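G/U mismatch-specific DNA glycosylase (Deinococcus radiodurans, PDB 2C2Q) is a mismatch-specific DNA glycosylase of the uracil-DNA glycosylase superfamily, built as a single alpha/beta domain around a central, largely parallel beta-sheet. Local coordinates at residues V18-Q23 with G81-A86; P24-V29 with T74-G79; P49-W54 with T160-H165; R55-V60 with E171-L176; P115-F120 with E151-V156. The protein carries 1 engineered substitution. One frame throughout, in Å; residues are numbered along the deposited sequence.

Interaction 1: residues V18-Q23 with G81-A86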
# COMPACT_ATOMS: atom_id res chain seq x y z
N VAL A 18 -10.25 6.27 7.26
CA VAL A 18 -9.25 7.22 6.80
C VAL A 18 -9.39 7.28 5.24
O VAL A 18 -9.66 6.23 4.68
CB VAL A 18 -7.83 6.76 7.12
CG1 VAL A 18 -6.88 7.92 6.81
CG2 VAL A 18 -7.74 6.38 8.66
N PRO A 19 -9.36 8.47 4.63
CA PRO A 19 -9.50 8.59 3.17
C PRO A 19 -8.44 7.77 2.42
O PRO A 19 -7.28 7.63 2.88
CB PRO A 19 -9.27 10.07 2.88
CG PRO A 19 -9.73 10.76 4.12
CD PRO A 19 -9.21 9.82 5.24
N ASP A 20 -8.84 7.19 1.31
CA ASP A 20 -7.89 6.83 0.23
C ASP A 20 -7.10 8.01 -0.30
O ASP A 20 -7.55 9.17 -0.21
CB ASP A 20 -8.63 6.18 -0.89
CG ASP A 20 -9.01 4.77 -0.55
OD1 ASP A 20 -8.43 4.15 0.43
OD2 ASP A 20 -9.92 4.22 -1.20
N VAL A 21 -5.86 7.74 -0.78
CA VAL A 21 -5.13 8.74 -1.52
C VAL A 21 -4.94 8.16 -2.93
O VAL A 21 -4.04 7.31 -3.17
CB VAL A 21 -3.75 9.04 -0.85
CG1 VAL A 21 -2.92 10.04 -1.63
CG2 VAL A 21 -3.98 9.45 0.62
N LEU A 22 -5.77 8.60 -3.85
CA LEU A 22 -5.86 7.91 -5.14
C LEU A 22 -6.22 8.96 -6.15
O LEU A 22 -7.02 9.87 -5.86
CB LEU A 22 -6.93 6.78 -5.16
CG LEU A 22 -6.66 5.55 -4.28
CD1 LEU A 22 -7.88 4.63 -4.26
CD2 LEU A 22 -5.36 4.81 -4.80
N GLN A 23 -5.64 8.81 -7.34
CA GLN A 23 -5.89 9.73 -8.46
C GLN A 23 -5.29 9.05 -9.70
O GLN A 23 -4.44 8.16 -9.56
CB GLN A 23 -5.30 11.12 -8.19
CG GLN A 23 -3.80 11.17 -8.03
CD GLN A 23 -3.32 12.53 -7.65
OE1 GLN A 23 -3.82 13.11 -6.68
NE2 GLN A 23 -2.32 13.02 -8.34
N GLY A 81 0.41 6.87 -4.01
CA GLY A 81 -0.93 6.87 -3.36
C GLY A 81 -1.05 5.77 -2.32
O GLY A 81 -0.10 4.97 -2.09
N LEU A 82 -2.24 5.67 -1.73
CA LEU A 82 -2.44 4.82 -0.57
C LEU A 82 -3.87 4.32 -0.54
O LEU A 82 -4.83 5.10 -0.84
CB LEU A 82 -2.22 5.57 0.76
CG LEU A 82 -0.79 6.05 1.06
CD1 LEU A 82 -0.85 6.96 2.24
CD2 LEU A 82 0.06 4.73 1.34
N THR A 83 -4.01 3.08 -0.17
CA THR A 83 -5.32 2.53 0.29
C THR A 83 -5.06 1.26 1.14
O THR A 83 -3.91 0.94 1.40
CB THR A 83 -6.26 2.26 -0.92
OG1 THR A 83 -7.55 1.80 -0.44
CG2 THR A 83 -5.72 1.13 -1.84
N ASP A 84 -6.11 0.54 1.50
CA ASP A 84 -6.00 -0.70 2.27
C ASP A 84 -7.05 -1.68 1.80
O ASP A 84 -8.08 -1.28 1.28
CB ASP A 84 -6.27 -0.43 3.75
CG ASP A 84 -5.12 0.32 4.45
OD1 ASP A 84 -3.91 0.03 4.18
OD2 ASP A 84 -5.35 1.16 5.35
N VAL A 85 -6.83 -2.95 2.07
CA VAL A 85 -7.83 -3.96 1.69
C VAL A 85 -9.10 -3.80 2.52
O VAL A 85 -10.22 -4.00 2.03
CB VAL A 85 -7.24 -5.38 1.81
CG1 VAL A 85 -8.24 -6.46 1.31
CG2 VAL A 85 -5.88 -5.49 1.04
N ALA A 86 -8.94 -3.46 3.79
CA ALA A 86 -10.05 -3.17 4.70
C ALA A 86 -10.08 -1.66 5.06
O ALA A 86 -9.12 -1.12 5.65
CB ALA A 86 -9.94 -4.00 5.93
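Val21 and Leu82 form an isolated antiparallel bridge of the hydrogen-bonded kind, their CA atoms 4.8 Å apart, with Val21 N giving to Leu82 O at 2.8 Å (164° at the hydrogen) and Leu82 N giving back to Val21 O at the same length. Next to the bridge, one residue along, Thr83 OG1 donates to Asp20 OD1 at 2.7 Å and reaches that oxygen from above the carboxylate, 49° out of its plane. Thr83 holds its hydroxyl anti to its own backbone N (chi1 -176°), which carries OG1 across to the aspartate. Since Asp20 OD1 also pairs with Lys87 and OD2 with Lys109, the buried carboxylate has two lysines, which would be expected to favour its charged form. Apolar contact is thinner: Val21 CB lies 4.1 Å from Leu82 CB. Leu22 CG packs on the main-chain carbonyl, 3.9 Å from Leu82 O. Residues 18-23 thus line the outer edge of strand 80-84, an outermost strand of the sheet, whose other neighbour is strand 28-32, bonded to it through Gly81 and Thr83. Helix 103-113 lies against Leu22 and Thr83 through Lys109, and Leu82 packs on Leu30 of strand 28-32.

Interaction 2: residues P24-V29 with T74-G79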
# COMPACT_ATOMS: atom_id res chain seq x y z
N PRO A 24 -5.75 9.41 -10.91
CA PRO A 24 -5.07 8.94 -12.14
C PRO A 24 -3.56 9.24 -12.21
O PRO A 24 -3.05 10.22 -11.61
CB PRO A 24 -5.79 9.74 -13.26
CG PRO A 24 -7.15 10.05 -12.69
CD PRO A 24 -6.90 10.30 -11.19
N GLY A 25 -2.83 8.41 -12.95
CA GLY A 25 -1.42 8.77 -13.26
C GLY A 25 -0.37 8.51 -12.18
O GLY A 25 0.75 9.03 -12.25
N LEU A 26 -0.72 7.77 -11.12
CA LEU A 26 0.24 7.52 -10.06
C LEU A 26 1.23 6.44 -10.48
O LEU A 26 0.85 5.53 -11.17
CB LEU A 26 -0.43 7.08 -8.75
CG LEU A 26 -1.24 8.21 -8.02
CD1 LEU A 26 -2.09 7.45 -6.96
CD2 LEU A 26 -0.38 9.18 -7.35
N THR A 27 2.43 6.60 -9.99
CA THR A 27 3.47 5.57 -10.17
C THR A 27 3.25 4.33 -9.27
O THR A 27 3.45 3.16 -9.69
CB THR A 27 4.88 6.16 -9.98
OG1 THR A 27 5.06 7.30 -10.87
CG2 THR A 27 5.90 5.13 -10.47
N LEU A 28 2.82 4.55 -8.05
CA LEU A 28 2.83 3.48 -7.10
C LEU A 28 1.70 3.72 -6.07
O LEU A 28 1.66 4.78 -5.47
CB LEU A 28 4.17 3.50 -6.34
CG LEU A 28 4.28 2.69 -4.99
CD1 LEU A 28 4.02 1.19 -5.27
CD2 LEU A 28 5.63 2.92 -4.30
N VAL A 29 0.87 2.71 -5.88
CA VAL A 29 -0.04 2.73 -4.74
C VAL A 29 0.35 1.62 -3.76
O VAL A 29 0.43 0.44 -4.14
CB VAL A 29 -1.48 2.52 -5.23
CG1 VAL A 29 -2.48 2.28 -4.06
CG2 VAL A 29 -1.93 3.68 -6.17
N THR A 74 0.05 14.00 0.93
CA THR A 74 0.92 14.71 0.05
C THR A 74 1.68 13.77 -0.88
O THR A 74 2.34 14.20 -1.83
CB THR A 74 1.92 15.58 0.83
OG1 THR A 74 2.85 14.73 1.54
CG2 THR A 74 1.22 16.46 1.93
N LEU A 75 1.56 12.47 -0.63
CA LEU A 75 2.33 11.52 -1.40
C LEU A 75 2.19 11.63 -2.93
O LEU A 75 3.14 11.27 -3.65
CB LEU A 75 2.03 10.07 -0.97
CG LEU A 75 2.66 9.60 0.36
CD1 LEU A 75 2.23 8.16 0.64
CD2 LEU A 75 4.20 9.70 0.24
N PRO A 76 1.03 12.02 -3.47
CA PRO A 76 0.94 12.11 -4.93
C PRO A 76 1.93 13.06 -5.60
O PRO A 76 2.21 12.89 -6.80
CB PRO A 76 -0.52 12.58 -5.19
CG PRO A 76 -1.25 12.03 -4.02
CD PRO A 76 -0.30 12.23 -2.85
N GLN A 77 2.46 14.02 -4.86
CA GLN A 77 3.45 14.93 -5.43
C GLN A 77 4.75 14.13 -5.78
O GLN A 77 5.60 14.57 -6.56
CB GLN A 77 3.69 16.11 -4.49
CG GLN A 77 4.57 15.81 -3.27
CD GLN A 77 4.81 16.98 -2.42
OE1 GLN A 77 5.01 18.12 -2.92
NE2 GLN A 77 4.83 16.74 -1.10
N TYR A 78 4.86 12.94 -5.21
CA TYR A 78 5.99 12.02 -5.47
C TYR A 78 5.54 10.85 -6.32
O TYR A 78 6.29 9.89 -6.51
CB TYR A 78 6.60 11.56 -4.11
CG TYR A 78 7.03 12.72 -3.25
CD1 TYR A 78 7.86 13.70 -3.76
CD2 TYR A 78 6.63 12.82 -1.91
CE1 TYR A 78 8.28 14.78 -2.98
CE2 TYR A 78 7.05 13.87 -1.14
CZ TYR A 78 7.86 14.86 -1.68
OH TYR A 78 8.29 15.90 -0.89
N GLY A 79 4.31 10.92 -6.82
CA GLY A 79 3.69 9.86 -7.61
C GLY A 79 3.21 8.63 -6.84
O GLY A 79 2.94 7.58 -7.43
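Leu26 meets Gly79 with the root of its side chain and one methyl, CB and CD2. Its CB sits 3.7 Å from Gly79 O; CG, placed anti to the carbonyl carbon (chi1 -71°), leads on to two methyls, of which CD2 does the touching. That methyl is 3.7 Å from Gly79 C and 4.0 Å from Pro76 CB, so one branch bridges the carbonyl of Gly79 and the proline ring. The same carbonyl oxygen takes two backbone donors: Leu28 N at 3.1 Å from Gly79 O, and Thr27 N at 2.8 Å from Gly79 O, a weak bond because its angle is only 126°. Thr27 CB rests 3.5 Å from Gly79 O, while its hydroxyl bonds to Arg184. Gly79 follows the 3-10 segment 74-78 and has a positive phi of 75°, a backbone conformation that glycine adopts readily. The contact therefore joins the entrance of strand 28-32 to the turn just before strand 80-84, its neighbour in the sheet. Helix 171-188 packs on Thr27 and Leu28 through Val180, and Leu28 also reaches Ile117 and Ala119 of strand 117-120.

Interaction 3: residues P49-W54 with T160-H165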
# COMPACT_ATOMS: atom_id res chain seq x y z
N PRO A 49 4.13 4.84 16.01
CA PRO A 49 5.45 5.44 15.90
C PRO A 49 6.58 4.41 15.72
O PRO A 49 7.64 4.79 15.27
CB PRO A 49 5.63 6.16 17.24
CG PRO A 49 4.26 6.29 17.80
CD PRO A 49 3.47 5.09 17.31
N GLU A 50 6.35 3.14 16.06
CA GLU A 50 7.36 2.06 15.86
C GLU A 50 7.20 1.34 14.50
O GLU A 50 7.96 0.41 14.17
CB GLU A 50 7.28 1.04 16.98
CG GLU A 50 7.59 1.67 18.34
CD GLU A 50 7.65 0.63 19.44
OE1 GLU A 50 6.60 -0.00 19.71
OE2 GLU A 50 8.74 0.46 20.03
N ASN A 51 6.14 1.70 13.75
CA ASN A 51 5.96 1.15 12.42
C ASN A 51 7.02 1.80 11.52
O ASN A 51 7.15 3.02 11.55
CB ASN A 51 4.53 1.45 11.87
CG ASN A 51 4.27 0.67 10.60
OD1 ASN A 51 4.97 0.89 9.59
ND2 ASN A 51 3.32 -0.27 10.62
N LYS A 52 7.76 1.00 10.73
CA LYS A 52 8.93 1.50 9.96
C LYS A 52 8.54 2.11 8.60
O LYS A 52 9.41 2.53 7.84
CB LYS A 52 9.93 0.35 9.65
CG LYS A 52 10.41 -0.42 10.85
CD LYS A 52 11.56 -1.41 10.44
CE LYS A 52 11.05 -2.81 10.62
NZ LYS A 52 10.84 -3.12 12.04
N PHE A 53 7.23 2.17 8.26
CA PHE A 53 6.85 2.57 6.91
C PHE A 53 7.43 3.94 6.47
O PHE A 53 8.04 4.02 5.38
CB PHE A 53 5.32 2.65 6.85
CG PHE A 53 4.78 3.01 5.49
CD1 PHE A 53 4.58 2.06 4.50
CD2 PHE A 53 4.36 4.34 5.24
CE1 PHE A 53 4.02 2.43 3.25
CE2 PHE A 53 3.83 4.69 4.00
CZ PHE A 53 3.67 3.76 3.03
N TRP A 54 7.17 5.01 7.23
CA TRP A 54 7.58 6.39 6.84
C TRP A 54 9.12 6.53 6.72
O TRP A 54 9.62 7.03 5.71
CB TRP A 54 6.98 7.45 7.72
CG TRP A 54 5.48 7.45 7.58
CD1 TRP A 54 4.60 7.06 8.52
CD2 TRP A 54 4.70 7.79 6.39
NE1 TRP A 54 3.30 7.17 8.04
CE2 TRP A 54 3.32 7.57 6.73
CE3 TRP A 54 5.02 8.23 5.09
CZ2 TRP A 54 2.27 7.86 5.85
CZ3 TRP A 54 3.97 8.49 4.19
CH2 TRP A 54 2.61 8.30 4.58
N THR A 160 6.20 -3.54 7.65
CA THR A 160 6.93 -2.58 8.45
C THR A 160 6.37 -2.53 9.88
O THR A 160 6.77 -1.69 10.66
CB THR A 160 6.91 -1.20 7.81
OG1 THR A 160 5.53 -0.83 7.58
CG2 THR A 160 7.60 -1.22 6.41
N SER A 161 5.39 -3.39 10.18
CA SER A 161 4.79 -3.39 11.50
C SER A 161 5.79 -3.89 12.56
O SER A 161 6.67 -4.69 12.21
CB SER A 161 3.49 -4.18 11.42
OG SER A 161 3.58 -5.25 12.32
N PRO A 162 5.69 -3.38 13.80
CA PRO A 162 6.69 -3.66 14.84
C PRO A 162 6.84 -5.16 15.10
O PRO A 162 7.98 -5.62 15.27
CB PRO A 162 6.18 -2.89 16.07
CG PRO A 162 5.27 -1.88 15.54
CD PRO A 162 4.65 -2.45 14.28
N LEU A 163 5.73 -5.89 15.06
CA LEU A 163 5.67 -7.35 15.16
C LEU A 163 6.46 -8.10 14.05
O LEU A 163 6.41 -9.35 13.99
CB LEU A 163 4.19 -7.80 15.05
CG LEU A 163 3.22 -7.86 16.24
CD1 LEU A 163 1.91 -7.18 15.87
CD2 LEU A 163 2.94 -9.31 16.72
N GLY A 164 7.12 -7.36 13.16
CA GLY A 164 7.78 -7.99 12.02
C GLY A 164 9.23 -7.58 11.86
O GLY A 164 9.82 -7.88 10.84
N HIS A 165 9.78 -6.90 12.87
CA HIS A 165 11.15 -6.31 12.84
C HIS A 165 12.20 -7.39 12.44
O HIS A 165 13.10 -7.13 11.64
CB HIS A 165 11.43 -5.66 14.22
CG HIS A 165 12.76 -4.98 14.34
ND1 HIS A 165 12.95 -3.65 14.01
CD2 HIS A 165 13.95 -5.42 14.81
CE1 HIS A 165 14.21 -3.31 14.24
NE2 HIS A 165 14.84 -4.37 14.73
O HOH W 1 8.73 -4.92 10.52
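Thr160 and Asn51 meet where the loop after strand 153-156 runs past the start of helix 53-59, and the motif is a side-chain cap on that helix: Asn51 OD1 accepts from Phe53 N at 2.9 Å, the donor lying in the carbonyl plane. Thr160 supplies the second grip on the same oxygen, OG1 donating to Asn51 OD1 at 2.7 Å from a position tilted 21° out of that plane. Two donors on one oxygen would help to fix the rotation of the amide that caps the helix. The hydroxyl reaches it from between the backbone N and carbonyl carbon of Thr160 (chi1 55°). The carbonyl of Thr160 adds a backbone bond, receiving Lys52 N at 2.9 Å from Thr160 O. Beyond it, Ser161 lies beneath the amide nitrogen of Asn51, with its CA 3.6 Å from ND2, and its carbonyl oxygen accepts from a water that in turn takes a weak bond from Lys52 NZ. Pro162 packs its CG 3.8 Å from Glu50 CB. After the short 3-10 turn at 162-163, His165 closes the contact. The long chain of Lys52 is bent at its third and fourth torsions, crosses the histidine side chain at about a right angle, and touches Phe168 on the way. Its ammonium group ends near the plane of the imidazole, at the ring edge, where Lys52 NZ donates to His165 ND1 at 2.9 Å, 23° out of the ring plane.

Interaction 4: residues R55-V60 with E171-L176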
# COMPACT_ATOMS: atom_id res chain seq x y z
N ARG A 55 9.81 5.94 7.69
CA ARG A 55 11.32 5.83 7.63
C ARG A 55 11.73 5.11 6.35
O ARG A 55 12.64 5.57 5.63
CB ARG A 55 11.79 5.03 8.83
CG ARG A 55 13.30 4.78 8.98
CD ARG A 55 13.53 4.09 10.38
NE ARG A 55 12.30 4.29 11.20
CZ ARG A 55 11.79 3.42 12.08
NH1 ARG A 55 12.41 2.27 12.34
NH2 ARG A 55 10.66 3.72 12.73
N THR A 56 11.10 3.96 6.06
CA THR A 56 11.47 3.16 4.93
C THR A 56 11.27 3.89 3.61
O THR A 56 12.15 3.92 2.77
CB THR A 56 10.73 1.76 4.96
OG1 THR A 56 11.07 1.06 6.19
CG2 THR A 56 11.12 0.86 3.78
N LEU A 57 10.12 4.56 3.42
CA LEU A 57 10.00 5.34 2.19
C LEU A 57 11.14 6.35 1.99
O LEU A 57 11.56 6.54 0.86
CB LEU A 57 8.68 6.13 2.18
CG LEU A 57 7.34 5.37 2.18
CD1 LEU A 57 6.18 6.24 1.74
CD2 LEU A 57 7.21 4.01 1.63
N HIS A 58 11.55 7.02 3.07
CA HIS A 58 12.68 7.99 3.04
C HIS A 58 13.99 7.24 2.71
O HIS A 58 14.73 7.64 1.79
CB HIS A 58 12.82 8.68 4.36
CG HIS A 58 13.88 9.74 4.37
ND1 HIS A 58 14.51 10.15 5.53
CD2 HIS A 58 14.39 10.49 3.37
CE1 HIS A 58 15.38 11.10 5.23
NE2 HIS A 58 15.33 11.32 3.92
N ALA A 59 14.21 6.13 3.43
CA ALA A 59 15.46 5.32 3.32
C ALA A 59 15.71 4.92 1.88
O ALA A 59 16.88 4.95 1.42
CB ALA A 59 15.39 4.05 4.18
N VAL A 60 14.64 4.51 1.18
CA VAL A 60 14.72 3.95 -0.17
C VAL A 60 14.48 4.94 -1.31
O VAL A 60 14.43 4.55 -2.48
CB VAL A 60 13.87 2.65 -0.35
CG1 VAL A 60 14.19 1.62 0.74
CG2 VAL A 60 12.33 2.91 -0.37
N GLU A 171 15.55 -5.20 1.17
CA GLU A 171 15.77 -5.44 -0.26
C GLU A 171 14.52 -5.17 -1.12
O GLU A 171 14.65 -4.45 -2.12
CB GLU A 171 16.28 -6.86 -0.56
CG GLU A 171 16.81 -6.98 -1.99
CD GLU A 171 17.44 -8.35 -2.24
OE1 GLU A 171 17.17 -9.30 -1.45
OE2 GLU A 171 18.19 -8.47 -3.25
N PRO A 172 13.35 -5.75 -0.79
CA PRO A 172 12.15 -5.57 -1.64
C PRO A 172 11.70 -4.10 -1.76
O PRO A 172 11.31 -3.67 -2.88
CB PRO A 172 11.10 -6.47 -0.97
CG PRO A 172 11.96 -7.51 -0.20
CD PRO A 172 13.04 -6.68 0.34
N TRP A 173 11.81 -3.36 -0.65
CA TRP A 173 11.48 -1.94 -0.57
C TRP A 173 12.50 -1.07 -1.38
O TRP A 173 12.17 -0.08 -2.00
CB TRP A 173 11.47 -1.45 0.90
CG TRP A 173 10.34 -1.98 1.69
CD1 TRP A 173 10.26 -3.16 2.39
CD2 TRP A 173 9.06 -1.33 1.87
NE1 TRP A 173 9.02 -3.30 2.98
CE2 TRP A 173 8.27 -2.18 2.71
CE3 TRP A 173 8.52 -0.09 1.43
CZ2 TRP A 173 6.94 -1.87 3.07
CZ3 TRP A 173 7.17 0.23 1.82
CH2 TRP A 173 6.42 -0.66 2.63
N GLN A 174 13.79 -1.41 -1.30
CA GLN A 174 14.75 -0.65 -2.06
C GLN A 174 14.59 -0.93 -3.56
O GLN A 174 14.74 -0.01 -4.38
CB GLN A 174 16.17 -1.04 -1.63
CG GLN A 174 17.19 -0.22 -2.36
CD GLN A 174 17.21 1.23 -1.97
OE1 GLN A 174 17.34 1.59 -0.80
NE2 GLN A 174 17.08 2.09 -2.98
N ALA A 175 14.30 -2.18 -3.92
CA ALA A 175 14.09 -2.56 -5.33
C ALA A 175 12.87 -1.80 -5.89
O ALA A 175 12.79 -1.44 -7.09
CB ALA A 175 13.87 -4.05 -5.46
N LEU A 176 11.88 -1.64 -5.02
CA LEU A 176 10.68 -0.91 -5.40
C LEU A 176 11.04 0.53 -5.62
O LEU A 176 10.63 1.12 -6.67
CB LEU A 176 9.59 -1.07 -4.31
CG LEU A 176 8.31 -0.33 -4.65
CD1 LEU A 176 7.69 -0.77 -5.96
CD2 LEU A 176 7.32 -0.51 -3.48
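Trp173 packs against Thr56 and Leu57 in a helix-to-helix contact without any hydrogen bond across it, between the C-terminal part of helix 53-59 and the start of helix 171-188. The axes of 55-59 and 171-176 approach to 9.8 Å and cross at -53°. Thr56 supplies a methyl to the indole: CG2 is 3.6 Å from Trp173 CD2 and stands over the ring, 3.3 Å above its plane and displaced toward the rim. The threonine and tryptophan side chains cross at about a right angle. Thr56 directs CG2 at the indole by holding it anti to its backbone N, while OG1, beside that nitrogen, bonds back to Lys52 O. Farther along the indole, Leu57 CD2 touches Trp173 CZ3 at 3.8 Å.

In this alpha/beta fold both helices pack against the central sheet, where Leu57 and Trp173 each also touch Leu30 of strand 28-32, and the indole nitrogen is satisfied by Pro158 O. Where helix 53-59 has ended, Val60 is wedged against the second helix by both methyls. Its CG2 lies 3.4 Å from Trp173 O, a close approach of a methyl to a main-chain carbonyl, and CG1 lies 3.5 Å from Gln174 OE1 and 4.1 Å from Trp173 CB. Gln174 folds at chi2 (69°), and its side chain passes that of Val60 in the opposite direction. The amide nitrogen of Gln174 is engaged by Asp178 one turn on, and Val60 O by Arg181 of the same helix.

Interaction 5: residues P115-F120 with E151-V156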
# COMPACT_ATOMS: atom_id res chain seq x y z
N PRO A 115 -2.74 2.86 -11.54
CA PRO A 115 -1.37 3.20 -11.10
C PRO A 115 -0.34 2.28 -11.80
O PRO A 115 -0.72 1.16 -12.20
CB PRO A 115 -1.41 2.91 -9.60
CG PRO A 115 -2.47 1.83 -9.47
CD PRO A 115 -3.55 2.22 -10.49
N ARG A 116 0.91 2.72 -11.92
CA ARG A 116 1.93 1.86 -12.60
C ARG A 116 2.26 0.62 -11.75
O ARG A 116 2.55 -0.45 -12.31
CB ARG A 116 3.20 2.65 -12.93
CG ARG A 116 3.01 3.78 -14.03
CD ARG A 116 2.27 3.34 -15.30
NE ARG A 116 2.75 2.08 -15.83
CZ ARG A 116 3.86 1.93 -16.56
NH1 ARG A 116 4.61 3.01 -16.89
NH2 ARG A 116 4.23 0.70 -16.93
N ILE A 117 2.21 0.78 -10.42
CA ILE A 117 2.54 -0.31 -9.50
C ILE A 117 1.52 -0.33 -8.38
O ILE A 117 1.11 0.75 -7.93
CB ILE A 117 3.94 -0.15 -8.89
CG1 ILE A 117 5.03 -0.06 -10.01
CG2 ILE A 117 4.19 -1.34 -7.94
CD1 ILE A 117 6.29 0.57 -9.49
N VAL A 118 1.05 -1.53 -8.03
CA VAL A 118 0.35 -1.73 -6.73
C VAL A 118 1.28 -2.58 -5.87
O VAL A 118 1.63 -3.68 -6.27
CB VAL A 118 -1.03 -2.41 -6.94
CG1 VAL A 118 -1.69 -2.78 -5.53
CG2 VAL A 118 -1.92 -1.43 -7.66
N ALA A 119 1.69 -2.06 -4.70
CA ALA A 119 2.63 -2.83 -3.85
C ALA A 119 1.92 -3.06 -2.51
O ALA A 119 1.54 -2.11 -1.84
CB ALA A 119 3.95 -2.11 -3.65
N PHE A 120 1.62 -4.33 -2.22
CA PHE A 120 1.07 -4.70 -0.90
C PHE A 120 2.16 -4.56 0.14
O PHE A 120 3.31 -5.02 -0.06
CB PHE A 120 0.50 -6.13 -0.90
CG PHE A 120 -0.69 -6.25 -1.80
CD1 PHE A 120 -1.96 -5.94 -1.31
CD2 PHE A 120 -0.53 -6.52 -3.16
CE1 PHE A 120 -3.09 -5.98 -2.11
CE2 PHE A 120 -1.68 -6.56 -3.98
CZ PHE A 120 -2.94 -6.30 -3.45
N GLU A 151 -0.27 -2.80 -17.37
CA GLU A 151 0.78 -1.80 -17.16
C GLU A 151 0.82 -1.50 -15.67
O GLU A 151 1.62 -0.64 -15.23
CB GLU A 151 0.56 -0.55 -18.03
CG GLU A 151 1.04 -0.81 -19.48
CD GLU A 151 0.50 0.19 -20.49
OE1 GLU A 151 -0.68 0.61 -20.35
OE2 GLU A 151 1.29 0.54 -21.44
N THR A 152 0.02 -2.27 -14.94
CA THR A 152 -0.02 -2.23 -13.42
C THR A 152 0.69 -3.47 -12.84
O THR A 152 0.13 -4.52 -12.78
CB THR A 152 -1.48 -2.20 -12.84
OG1 THR A 152 -2.16 -1.01 -13.26
CG2 THR A 152 -1.44 -2.11 -11.26
N GLU A 153 1.93 -3.29 -12.46
CA GLU A 153 2.74 -4.34 -11.84
C GLU A 153 2.31 -4.51 -10.39
O GLU A 153 1.81 -3.57 -9.76
CB GLU A 153 4.17 -3.86 -11.74
CG GLU A 153 5.01 -3.67 -12.97
CD GLU A 153 6.35 -3.03 -12.57
OE1 GLU A 153 6.67 -2.00 -13.15
OE2 GLU A 153 7.12 -3.53 -11.66
N LEU A 154 2.57 -5.70 -9.83
CA LEU A 154 2.05 -6.02 -8.48
C LEU A 154 3.25 -6.49 -7.65
O LEU A 154 4.08 -7.28 -8.12
CB LEU A 154 1.01 -7.10 -8.61
CG LEU A 154 -0.08 -7.46 -7.60
CD1 LEU A 154 -1.04 -8.31 -8.38
CD2 LEU A 154 0.45 -8.21 -6.37
N TRP A 155 3.35 -5.99 -6.42
CA TRP A 155 4.55 -6.23 -5.62
C TRP A 155 4.05 -6.62 -4.25
O TRP A 155 2.93 -6.22 -3.84
CB TRP A 155 5.40 -4.95 -5.48
CG TRP A 155 6.32 -4.65 -6.69
CD1 TRP A 155 5.95 -4.46 -8.00
CD2 TRP A 155 7.75 -4.50 -6.66
NE1 TRP A 155 7.05 -4.17 -8.78
CE2 TRP A 155 8.17 -4.21 -7.99
CE3 TRP A 155 8.72 -4.59 -5.65
CZ2 TRP A 155 9.53 -4.01 -8.33
CZ3 TRP A 155 10.07 -4.38 -5.98
CH2 TRP A 155 10.46 -4.12 -7.33
N VAL A 156 4.89 -7.37 -3.53
CA VAL A 156 4.56 -7.78 -2.16
C VAL A 156 5.75 -7.43 -1.31
O VAL A 156 6.91 -7.68 -1.71
CB VAL A 156 4.19 -9.28 -2.07
CG1 VAL A 156 4.00 -9.72 -0.60
CG2 VAL A 156 2.88 -9.60 -2.86
O HOH W 2 3.96 -1.20 -14.77
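Ile117 and Glu153 begin a parallel ladder of four bridges that ends at Phe120 and Val156, the strand axes 4.5 Å apart and 17° from parallel. Main-chain bonds alternate between the strands: Glu153 N to Arg116 O, Val118 N to Glu153 O (2.8 Å, 166° at the hydrogen), Trp155 N to Val118 O and Phe120 N to Trp155 O. Side chains add polar bonds. Thr152 OG1 donates to Pro115 O at 2.8 Å, nearly along the C=O axis, and Arg116 NE donates to Glu151 O at 3.0 Å, the oxygen lying at the edge of the guanidinium and in its plane. Bends at chi2 and chi3 fold the arginine back to this oxygen. A nearly straight bond (176°) in its plane from Trp155 NE1 to Glu153 OE2 helps to hold the indole's rotation, while Glu153 OE1 forms a salt bridge with Arg179.

These strands are interior neighbours in the sheet of the uracil-DNA glycosylase superfamily domain, 117-120 in the middle and 153-156 between it and 140-141. Apolar contacts divide over its faces. On the side facing helix 171-188, Ile117 CG2 meets Trp155 CD1 at 3.6 Å and Ala119 CB meets Trp155 CB at 3.7 Å. On the side of helix 123-130, Val118 CG2 touches Thr152 CG2 at 3.7 Å, and Leu154 CD2 reaches Phe120 CE2 at 3.6 Å, at the ring edge.

Overall arrangement
From the N terminus, interaction 1 closes a loop from 18-23 to strand 80-84, and interaction 2 lies within it, joining the entry of strand 28-32 to the turn before 80-84. A probable Gly81 N to Leu28 O bond links them. Interactions 3 and 4 start at the lead-in and on the body of helix 53-59, inside those loops, and reach beyond them to 160-165 and helix 171-188, so they cross both, and each other. Interaction 5 follows 1 and 2 in series, and falls within the spans of 3 and 4. Val29 bonds to Ile117 and Ala119, continuing the sheet from interaction 2 to 5, while Trp155 packs against helix 171-188 and ties 5 to 4.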